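Local coordinates for protein Rho guanine nucleotide exchange factor 11 (Homo sapiens, PDB 5JHH) that probably activates Rho-family GTPases, RhoA above all, as a guanine nucleotide exchange factor that pairs a catalytic DH domain with a PH domain, at residues L30-R42 with L73-L87. Residues are numbered along the deposited sequence; the frame is centred on the assembly and turned at random. Where two conformers were deposited one is given.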
ATOM      1  N   LEU A  30     -18.838 -11.140  -0.110  1.00 25.50           N
ATOM      2  CA  LEU A  30     -19.036  -9.783   0.304  1.00 25.32           C
ATOM      3  C   LEU A  30     -19.757  -9.709   1.620  1.00 27.82           C
ATOM      4  O   LEU A  30     -19.274  -9.078   2.558  1.00 27.90           O
ATOM      5  CB  LEU A  30     -19.810  -9.017  -0.746  1.00 25.38           C
ATOM      6  CG  LEU A  30     -20.290  -7.648  -0.308  1.00 29.23           C
ATOM      7  CD1 LEU A  30     -19.114  -6.693  -0.148  1.00 28.86           C
ATOM      8  CD2 LEU A  30     -21.255  -7.098  -1.336  1.00 32.30           C
ATOM      9  N   PHE A  31     -20.904 -10.375   1.711  1.00 28.13           N
ATOM     10  CA  PHE A  31     -21.666 -10.362   2.940  1.00 28.41           C
ATOM     11  C   PHE A  31     -20.897 -10.929   4.103  1.00 27.11           C
ATOM     12  O   PHE A  31     -20.884 -10.339   5.172  1.00 25.58           O
ATOM     13  CB  PHE A  31     -22.980 -11.126   2.798  1.00 32.92           C
ATOM     14  CG  PHE A  31     -24.019 -10.447   1.915  1.00 32.93           C
ATOM     15  CD1 PHE A  31     -23.750  -9.275   1.238  1.00 34.35           C
ATOM     16  CD2 PHE A  31     -25.247 -11.039   1.723  1.00 33.30           C
ATOM     17  CE1 PHE A  31     -24.704  -8.680   0.435  1.00 36.39           C
ATOM     18  CE2 PHE A  31     -26.206 -10.451   0.932  1.00 34.88           C
ATOM     19  CZ  PHE A  31     -25.945  -9.269   0.292  1.00 36.61           C
ATOM     20  N   VAL A  32     -20.277 -12.074   3.916  1.00 26.05           N
ATOM     21  CA  VAL A  32     -19.640 -12.763   5.023  1.00 26.53           C
ATOM     22  C   VAL A  32     -18.427 -11.964   5.473  1.00 26.34           C
ATOM     23  O   VAL A  32     -18.176 -11.836   6.650  1.00 24.64           O
ATOM     24  CB  VAL A  32     -19.252 -14.201   4.639  1.00 29.19           C
ATOM     25  CG1 VAL A  32     -18.407 -14.850   5.722  1.00 29.48           C
ATOM     26  CG2 VAL A  32     -20.515 -15.024   4.451  1.00 29.09           C
ATOM     27  N   THR A  33     -17.687 -11.394   4.536  1.00 26.93           N
ATOM     28  CA  THR A  33     -16.524 -10.620   4.934  1.00 23.92           C
ATOM     29  C   THR A  33     -16.897  -9.219   5.483  1.00 26.76           C
ATOM     30  O   THR A  33     -16.145  -8.625   6.252  1.00 26.29           O
ATOM     31  CB  THR A  33     -15.588 -10.431   3.787  1.00 23.37           C
ATOM     32  OG1 THR A  33     -16.319  -9.844   2.687  1.00 22.26           O
ATOM     33  CG2 THR A  33     -14.968 -11.765   3.415  1.00 23.57           C
ATOM     34  N   GLU A  34     -18.069  -8.718   5.153  1.00 26.11           N
ATOM     35  CA  GLU A  34     -18.548  -7.524   5.843  1.00 26.63           C
ATOM     36  C   GLU A  34     -18.851  -7.797   7.309  1.00 28.83           C
ATOM     37  O   GLU A  34     -18.412  -7.055   8.201  1.00 28.85           O
ATOM     38  CB  GLU A  34     -19.739  -6.949   5.158  1.00 23.37           C
ATOM     39  CG  GLU A  34     -20.146  -5.598   5.680  1.00 25.73           C
ATOM     40  CD  GLU A  34     -19.148  -4.469   5.374  1.00 26.12           C
ATOM     41  OE1 GLU A  34     -18.277  -4.566   4.469  1.00 23.00           O
ATOM     42  OE2 GLU A  34     -19.270  -3.442   6.068  1.00 28.72           O
ATOM     43  N   ALA A  35     -19.523  -8.898   7.587  1.00 26.87           N
ATOM     44  CA  ALA A  35     -19.827  -9.228   8.960  1.00 26.87           C
ATOM     45  C   ALA A  35     -18.502  -9.482   9.697  1.00 25.03           C
ATOM     46  O   ALA A  35     -18.275  -9.109  10.860  1.00 25.76           O
ATOM     47  CB  ALA A  35     -20.722 -10.478   9.017  1.00 28.54           C
ATOM     48  N   SER A  36     -17.602 -10.135   9.006  1.00 23.30           N
ATOM     49  CA  SER A  36     -16.339 -10.423   9.607  1.00 24.27           C
ATOM     50  C   SER A  36     -15.591  -9.107   9.942  1.00 23.24           C
ATOM     51  O   SER A  36     -14.959  -8.961  10.958  1.00 21.42           O
ATOM     52  CB  SER A  36     -15.530 -11.259   8.664  1.00 24.35           C
ATOM     53  OG  SER A  36     -14.385 -11.532   9.380  1.00 28.63           O
ATOM     54  N   HIS A  37     -15.709  -8.130   9.063  1.00 25.14           N
ATOM     55  CA  HIS A  37     -14.997  -6.890   9.261  1.00 24.31           C
ATOM     56  C   HIS A  37     -15.556  -6.137  10.452  1.00 21.35           C
ATOM     57  O   HIS A  37     -14.849  -5.672  11.331  1.00 21.16           O
ATOM     58  CB  HIS A  37     -15.036  -6.047   7.999  1.00 23.53           C
ATOM     59  CG  HIS A  37     -14.391  -4.736   8.183  1.00 22.89           C
ATOM     60  ND1 HIS A  37     -15.114  -3.571   8.314  1.00 24.77           N
ATOM     61  CD2 HIS A  37     -13.104  -4.410   8.388  1.00 20.56           C
ATOM     62  CE1 HIS A  37     -14.288  -2.576   8.560  1.00 21.98           C
ATOM     63  NE2 HIS A  37     -13.068  -3.069   8.632  1.00 24.09           N
ATOM     64  N   LEU A  38     -16.852  -6.095  10.511  1.00 23.52           N
ATOM     65  CA  LEU A  38     -17.548  -5.588  11.666  1.00 24.50           C
ATOM     66  C   LEU A  38     -17.063  -6.246  12.929  1.00 25.05           C
ATOM     67  O   LEU A  38     -16.876  -5.597  13.949  1.00 25.46           O
ATOM     68  CB  LEU A  38     -19.032  -5.776  11.469  1.00 26.04           C
ATOM     69  CG  LEU A  38     -19.980  -5.187  12.501  1.00 32.53           C
ATOM     70  CD1 LEU A  38     -19.645  -3.736  12.816  1.00 32.72           C
ATOM     71  CD2 LEU A  38     -21.402  -5.281  11.967  1.00 33.60           C
ATOM     72  N   ARG A  39     -16.821  -7.543  12.870  0.50 26.85           N
ATOM     73  CA  ARG A  39     -16.324  -8.244  14.046  0.50 27.60           C
ATOM     74  C   ARG A  39     -15.002  -7.641  14.478  0.50 28.52           C
ATOM     75  O   ARG A  39     -14.803  -7.333  15.660  0.50 28.98           O
ATOM     76  CB  ARG A  39     -16.158  -9.735  13.767  0.50 29.81           C
ATOM     77  CG  ARG A  39     -16.035 -10.600  15.018  0.50 29.67           C
ATOM     78  CD  ARG A  39     -15.136 -11.817  14.770  0.50 30.33           C
ATOM     79  NE  ARG A  39     -14.411 -12.188  15.973  0.50 29.68           N
ATOM     80  CZ  ARG A  39     -13.103 -12.027  16.147  0.50 28.30           C
ATOM     81  NH1 ARG A  39     -12.561 -12.395  17.273  0.50 27.80           N
ATOM     82  NH2 ARG A  39     -12.331 -11.523  15.194  0.50 29.60           N
ATOM     83  N   THR A  40     -14.115  -7.420  13.513  1.00 27.11           N
ATOM     84  CA  THR A  40     -12.817  -6.881  13.822  1.00 24.20           C
ATOM     85  C   THR A  40     -12.910  -5.493  14.431  1.00 24.02           C
ATOM     86  O   THR A  40     -12.176  -5.164  15.344  1.00 21.84           O
ATOM     87  CB  THR A  40     -11.957  -6.818  12.568  1.00 25.44           C
ATOM     88  OG1 THR A  40     -11.816  -8.125  12.049  1.00 24.54           O
ATOM     89  CG2 THR A  40     -10.579  -6.287  12.847  1.00 25.93           C
ATOM     90  N   LEU A  41     -13.815  -4.668  13.946  1.00 22.25           N
ATOM     91  CA  LEU A  41     -13.953  -3.379  14.553  1.00 22.22           C
ATOM     92  C   LEU A  41     -14.428  -3.483  15.997  1.00 24.91           C
ATOM     93  O   LEU A  41     -14.048  -2.637  16.843  1.00 22.91           O
ATOM     94  CB  LEU A  41     -14.896  -2.475  13.783  1.00 21.49           C
ATOM     95  CG  LEU A  41     -14.522  -2.207  12.336  1.00 22.33           C
ATOM     96  CD1 LEU A  41     -15.606  -1.338  11.702  1.00 22.56           C
ATOM     97  CD2 LEU A  41     -13.178  -1.538  12.198  1.00 22.05           C
ATOM     98  N   ARG A  42     -15.279  -4.461  16.285  1.00 24.83           N
ATOM     99  CA  ARG A  42     -15.803  -4.598  17.656  1.00 28.25           C
ATOM    100  C   ARG A  42     -14.775  -5.171  18.578  1.00 27.28           C
ATOM    101  O   ARG A  42     -14.799  -4.877  19.770  1.00 27.10           O
ATOM    102  CB  ARG A  42     -17.069  -5.426  17.743  1.00 29.32           C
ATOM    103  CG  ARG A  42     -18.232  -4.681  17.139  1.00 29.92           C
ATOM    104  CD  ARG A  42     -19.519  -5.455  17.273  1.00 33.48           C
ATOM    105  NE  ARG A  42     -20.653  -4.555  17.078  1.00 34.70           N
ATOM    106  CZ  ARG A  42     -21.642  -4.777  16.236  1.00 39.03           C
ATOM    107  NH1 ARG A  42     -22.606  -3.878  16.109  1.00 39.58           N
ATOM    108  NH2 ARG A  42     -21.675  -5.906  15.533  1.00 43.19           N
ATOM    109  N   LEU A  73     -17.600   4.754  12.996  1.00 23.11           N
ATOM    110  CA  LEU A  73     -17.088   3.800  12.033  1.00 26.51           C
ATOM    111  C   LEU A  73     -17.824   2.487  12.116  1.00 23.31           C
ATOM    112  O   LEU A  73     -18.294   1.973  11.120  1.00 26.50           O
ATOM    113  CB  LEU A  73     -15.601   3.573  12.228  1.00 25.08           C
ATOM    114  CG  LEU A  73     -14.920   2.788  11.127  1.00 24.23           C
ATOM    115  CD1 LEU A  73     -15.032   3.511   9.805  1.00 23.03           C
ATOM    116  CD2 LEU A  73     -13.449   2.665  11.494  1.00 28.14           C
ATOM    117  N   ILE A  74     -18.055   2.034  13.326  1.00 22.95           N
ATOM    118  CA  ILE A  74     -18.773   0.805  13.540  1.00 24.91           C
ATOM    119  C   ILE A  74     -20.210   0.893  13.019  1.00 27.18           C
ATOM    120  O   ILE A  74     -20.698  -0.050  12.369  1.00 25.74           O
ATOM    121  CB  ILE A  74     -18.755   0.461  15.026  1.00 25.89           C
ATOM    122  CG1 ILE A  74     -17.375  -0.107  15.392  1.00 27.32           C
ATOM    123  CG2 ILE A  74     -19.908  -0.437  15.412  1.00 22.70           C
ATOM    124  CD1 ILE A  74     -17.188  -0.353  16.895  1.00 27.64           C
ATOM    125  N   GLU A  75     -20.883   2.004  13.291  1.00 27.00           N
ATOM    126  CA  GLU A  75     -22.237   2.198  12.791  1.00 29.08           C
ATOM    127  C   GLU A  75     -22.353   2.327  11.233  1.00 28.22           C
ATOM    128  O   GLU A  75     -23.264   1.803  10.625  1.00 27.15           O
ATOM    129  CB  GLU A  75     -22.850   3.384  13.509  1.00 33.93           C
ATOM    130  CG  GLU A  75     -24.339   3.621  13.228  1.00 42.30           C
ATOM    131  CD  GLU A  75     -25.187   2.358  13.310  1.00 44.61           C
ATOM    132  OE1 GLU A  75     -24.865   1.429  14.098  1.00 47.48           O
ATOM    133  OE2 GLU A  75     -26.162   2.299  12.537  1.00 53.38           O
ATOM    134  N   ILE A  76     -21.392   2.953  10.581  1.00 25.41           N
ATOM    135  CA  ILE A  76     -21.309   2.885   9.138  1.00 24.13           C
ATOM    136  C   ILE A  76     -21.469   1.446   8.667  1.00 25.73           C
ATOM    137  O   ILE A  76     -22.203   1.165   7.696  1.00 24.15           O
ATOM    138  CB  ILE A  76     -19.920   3.298   8.607  1.00 27.24           C
ATOM    139  CG1 ILE A  76     -19.634   4.785   8.756  1.00 25.56           C
ATOM    140  CG2 ILE A  76     -19.699   2.868   7.162  1.00 30.58           C
ATOM    141  CD1 ILE A  76     -20.572   5.667   8.057  1.00 27.20           C
ATOM    142  N   HIS A  77     -20.667   0.555   9.237  1.00 24.79           N
ATOM    143  CA  HIS A  77     -20.652  -0.828   8.759  1.00 23.51           C
ATOM    144  C   HIS A  77     -21.797  -1.691   9.298  1.00 23.79           C
ATOM    145  O   HIS A  77     -22.239  -2.621   8.616  1.00 25.40           O
ATOM    146  CB  HIS A  77     -19.317  -1.521   9.019  1.00 21.25           C
ATOM    147  CG  HIS A  77     -18.209  -1.008   8.180  1.00 22.24           C
ATOM    148  ND1 HIS A  77     -17.977  -1.458   6.904  1.00 23.00           N
ATOM    149  CD2 HIS A  77     -17.254  -0.080   8.430  1.00 23.56           C
ATOM    150  CE1 HIS A  77     -16.935  -0.831   6.401  1.00 22.20           C
ATOM    151  NE2 HIS A  77     -16.492   0.025   7.298  1.00 21.56           N
ATOM    152  N   ASN A  78     -22.236  -1.426  10.508  1.00 21.12           N
ATOM    153  CA  ASN A  78     -23.314  -2.193  11.096  1.00 23.04           C
ATOM    154  C   ASN A  78     -24.628  -1.925  10.353  1.00 26.11           C
ATOM    155  O   ASN A  78     -25.322  -2.853   9.980  1.00 29.45           O
ATOM    156  CB  ASN A  78     -23.447  -1.793  12.541  1.00 26.53           C
ATOM    157  CG  ASN A  78     -24.596  -2.486  13.256  1.00 27.57           C
ATOM    158  OD1 ASN A  78     -24.600  -3.692  13.445  1.00 28.33           O
ATOM    159  ND2 ASN A  78     -25.557  -1.701  13.681  1.00 29.05           N
ATOM    160  N   SER A  79     -24.912  -0.668  10.069  1.00 24.57           N
ATOM    161  CA  SER A  79     -26.104  -0.326   9.335  1.00 28.15           C
ATOM    162  C   SER A  79     -26.105  -1.066   8.017  1.00 28.34           C
ATOM    163  O   SER A  79     -27.064  -1.716   7.670  1.00 32.77           O
ATOM    164  CB  SER A  79     -26.233   1.188   9.133  1.00 26.86           C
ATOM    165  OG  SER A  79     -25.167   1.714   8.336  1.00 29.79           O
ATOM    166  N   TRP A  80     -25.008  -1.009   7.290  1.00 29.46           N
ATOM    167  CA  TRP A  80     -24.943  -1.690   6.008  1.00 30.09           C
ATOM    168  C   TRP A  80     -25.113  -3.200   6.197  1.00 29.79           C
ATOM    169  O   TRP A  80     -25.860  -3.870   5.491  1.00 28.30           O
ATOM    170  CB  TRP A  80     -23.609  -1.394   5.298  1.00 27.29           C
ATOM    171  CG  TRP A  80     -23.658  -1.609   3.836  1.00 26.05           C
ATOM    172  CD1 TRP A  80     -24.699  -1.308   3.027  1.00 27.05           C
ATOM    173  CD2 TRP A  80     -22.616  -2.122   2.980  1.00 24.76           C
ATOM    174  NE1 TRP A  80     -24.392  -1.608   1.728  1.00 27.82           N
ATOM    175  CE2 TRP A  80     -23.127  -2.124   1.671  1.00 25.11           C
ATOM    176  CE3 TRP A  80     -21.323  -2.639   3.205  1.00 24.59           C
ATOM    177  CZ2 TRP A  80     -22.371  -2.560   0.560  1.00 24.21           C
ATOM    178  CZ3 TRP A  80     -20.575  -3.070   2.136  1.00 22.36           C
ATOM    179  CH2 TRP A  80     -21.106  -3.028   0.806  1.00 24.24           C
ATOM    180  N   CYS A  81     -24.400  -3.722   7.165  1.00 28.89           N
ATOM    181  CA  CYS A  81     -24.538  -5.105   7.516  1.00 30.72           C
ATOM    182  C   CYS A  81     -25.990  -5.502   7.804  1.00 34.13           C
ATOM    183  O   CYS A  81     -26.429  -6.541   7.361  1.00 37.43           O
ATOM    184  CB  CYS A  81     -23.731  -5.362   8.737  1.00 34.75           C
ATOM    185  SG  CYS A  81     -22.788  -6.825   8.558  1.00 42.74           S
ATOM    186  N   GLU A  82     -26.726  -4.699   8.560  1.00 34.19           N
ATOM    187  CA  GLU A  82     -28.126  -5.019   8.843  1.00 38.83           C
ATOM    188  C   GLU A  82     -29.006  -4.971   7.567  1.00 37.79           C
ATOM    189  O   GLU A  82     -29.967  -5.739   7.462  1.00 40.75           O
ATOM    190  CB  GLU A  82     -28.736  -4.114   9.938  1.00 37.85           C
ATOM    191  CG  GLU A  82     -28.243  -4.369  11.375  1.00 45.97           C
ATOM    192  CD  GLU A  82     -28.627  -5.742  11.955  1.00 51.28           C
ATOM    193  OE1 GLU A  82     -29.822  -5.951  12.251  1.00 56.32           O
ATOM    194  OE2 GLU A  82     -27.736  -6.614  12.158  1.00 49.81           O
ATOM    195  N   ALA A  83     -28.701  -4.084   6.618  1.00 32.89           N
ATOM    196  CA  ALA A  83     -29.440  -4.076   5.353  1.00 29.34           C
ATOM    197  C   ALA A  83     -29.122  -5.323   4.534  1.00 34.61           C
ATOM    198  O   ALA A  83     -29.969  -5.786   3.785  1.00 43.45           O
ATOM    199  CB  ALA A  83     -29.163  -2.813   4.541  1.00 27.43           C
ATOM    200  N   MET A  84     -27.916  -5.871   4.663  1.00 33.62           N
ATOM    201  CA  MET A  84     -27.575  -7.117   3.997  1.00 31.89           C
ATOM    202  C   MET A  84     -28.401  -8.274   4.555  1.00 38.06           C
ATOM    203  O   MET A  84     -28.812  -9.170   3.826  1.00 34.26           O
ATOM    204  CB  MET A  84     -26.073  -7.443   4.139  1.00 29.54           C
ATOM    205  CG  MET A  84     -25.131  -6.511   3.403  1.00 28.51           C
ATOM    206  SD  MET A  84     -23.392  -6.852   3.820  1.00 28.48           S
ATOM    207  CE  MET A  84     -22.619  -5.777   2.615  1.00 29.95           C
ATOM    208  N   LYS A  85     -28.558  -8.297   5.865  1.00 43.77           N
ATOM    209  CA  LYS A  85     -29.370  -9.288   6.525  1.00 49.52           C
ATOM    210  C   LYS A  85     -30.817  -9.188   5.985  1.00 48.88           C
ATOM    211  O   LYS A  85     -31.369 -10.163   5.503  1.00 46.64           O
ATOM    212  CB  LYS A  85     -29.317  -9.032   8.033  1.00 61.79           C
ATOM    213  CG  LYS A  85     -28.767 -10.166   8.892  1.00 73.98           C
ATOM    214  CD  LYS A  85     -29.913 -10.912   9.603  1.00 86.12           C
ATOM    215  CE  LYS A  85     -29.610 -11.283  11.060  1.00 93.94           C
ATOM    216  NZ  LYS A  85     -29.351 -12.740  11.255  1.00 93.32           N
ATOM    217  N   LYS A  86     -31.404  -7.998   6.036  1.00 48.79           N
ATOM    218  CA  LYS A  86     -32.747  -7.767   5.506  1.00 55.69           C
ATOM    219  C   LYS A  86     -32.929  -8.427   4.131  1.00 56.12           C
ATOM    220  O   LYS A  86     -33.880  -9.148   3.899  1.00 60.72           O
ATOM    221  CB  LYS A  86     -33.020  -6.261   5.397  1.00 57.73           C
ATOM    222  CG  LYS A  86     -34.104  -5.738   6.332  1.00 66.60           C
ATOM    223  CD  LYS A  86     -35.305  -5.190   5.570  1.00 69.07           C
ATOM    224  CE  LYS A  86     -35.275  -3.664   5.486  1.00 68.70           C
ATOM    225  NZ  LYS A  86     -36.098  -3.150   4.350  1.00 66.50           N
ATOM    226  N   LEU A  87     -31.985  -8.185   3.234  1.00 53.30           N
ATOM    227  CA  LEU A  87     -32.064  -8.668   1.861  1.00 53.61           C
ATOM    228  C   LEU A  87     -31.895 -10.194   1.739  1.00 51.88           C
ATOM    229  O   LEU A  87     -32.495 -10.825   0.875  1.00 56.64           O
ATOM    230  CB  LEU A  87     -31.003  -7.961   1.034  1.00 46.71           C
ATOM    231  CG  LEU A  87     -30.976  -8.264  -0.434  1.00 49.43           C
ATOM    232  CD1 LEU A  87     -32.110  -7.534  -1.131  1.00 51.57           C
ATOM    233  CD2 LEU A  87     -29.645  -7.793  -0.979  1.00 52.60           C
TER
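Glu34 and His77 make the central polar link between two helices: His77 ND1 donates to Glu34 OE2 at 2.5 Å. The N-H...O angle is 164°, and the proton arrives on the syn side of a carboxylate nearly coplanar with the imidazole. Over one face of His77 stands the ring of His37, edge-to-face, with centroids 4.6 Å apart. Glu34 CB and CG lie against Met84 SD and CE, with CG anti to the backbone N; the bend at chi2 (68°) then swings the carboxylate toward His77 and the Trp80 edge, where CD is 3.6 Å from Trp80 CE3. Glu34 and Leu38 both act as knobs into holes of helix 70-89; Leu38 CD2 reaches Asn78 CA at 3.7 Å. Segments 30-42 and 73-87 run roughly antiparallel (150° between their N-to-C directions, closest axis approach 9.7 Å) in the all-helical DH domain. At one end Met84 CB sits almost straight above the Phe31 ring centre, 4.0 Å from the centroid, with SD in an oblique Met-aromatic contact. At the other, Leu41 CB packs on Ile74 CG1 at 3.8 Å. Helix 165-182 probably helps to fix the pair: Arg169 makes a salt bridge and Tyr173 OH a hydrogen bond to Glu34 OE1, and Glu166 OE2 is hydrogen-bonded to His77 NE2. A leucine in place of His77 would probably leave Glu34 OE2 without its donor, His37 without an aromatic face and Glu166 OE2 without this partner. Trp80 NE1 is held by the carbonyl of Leu100.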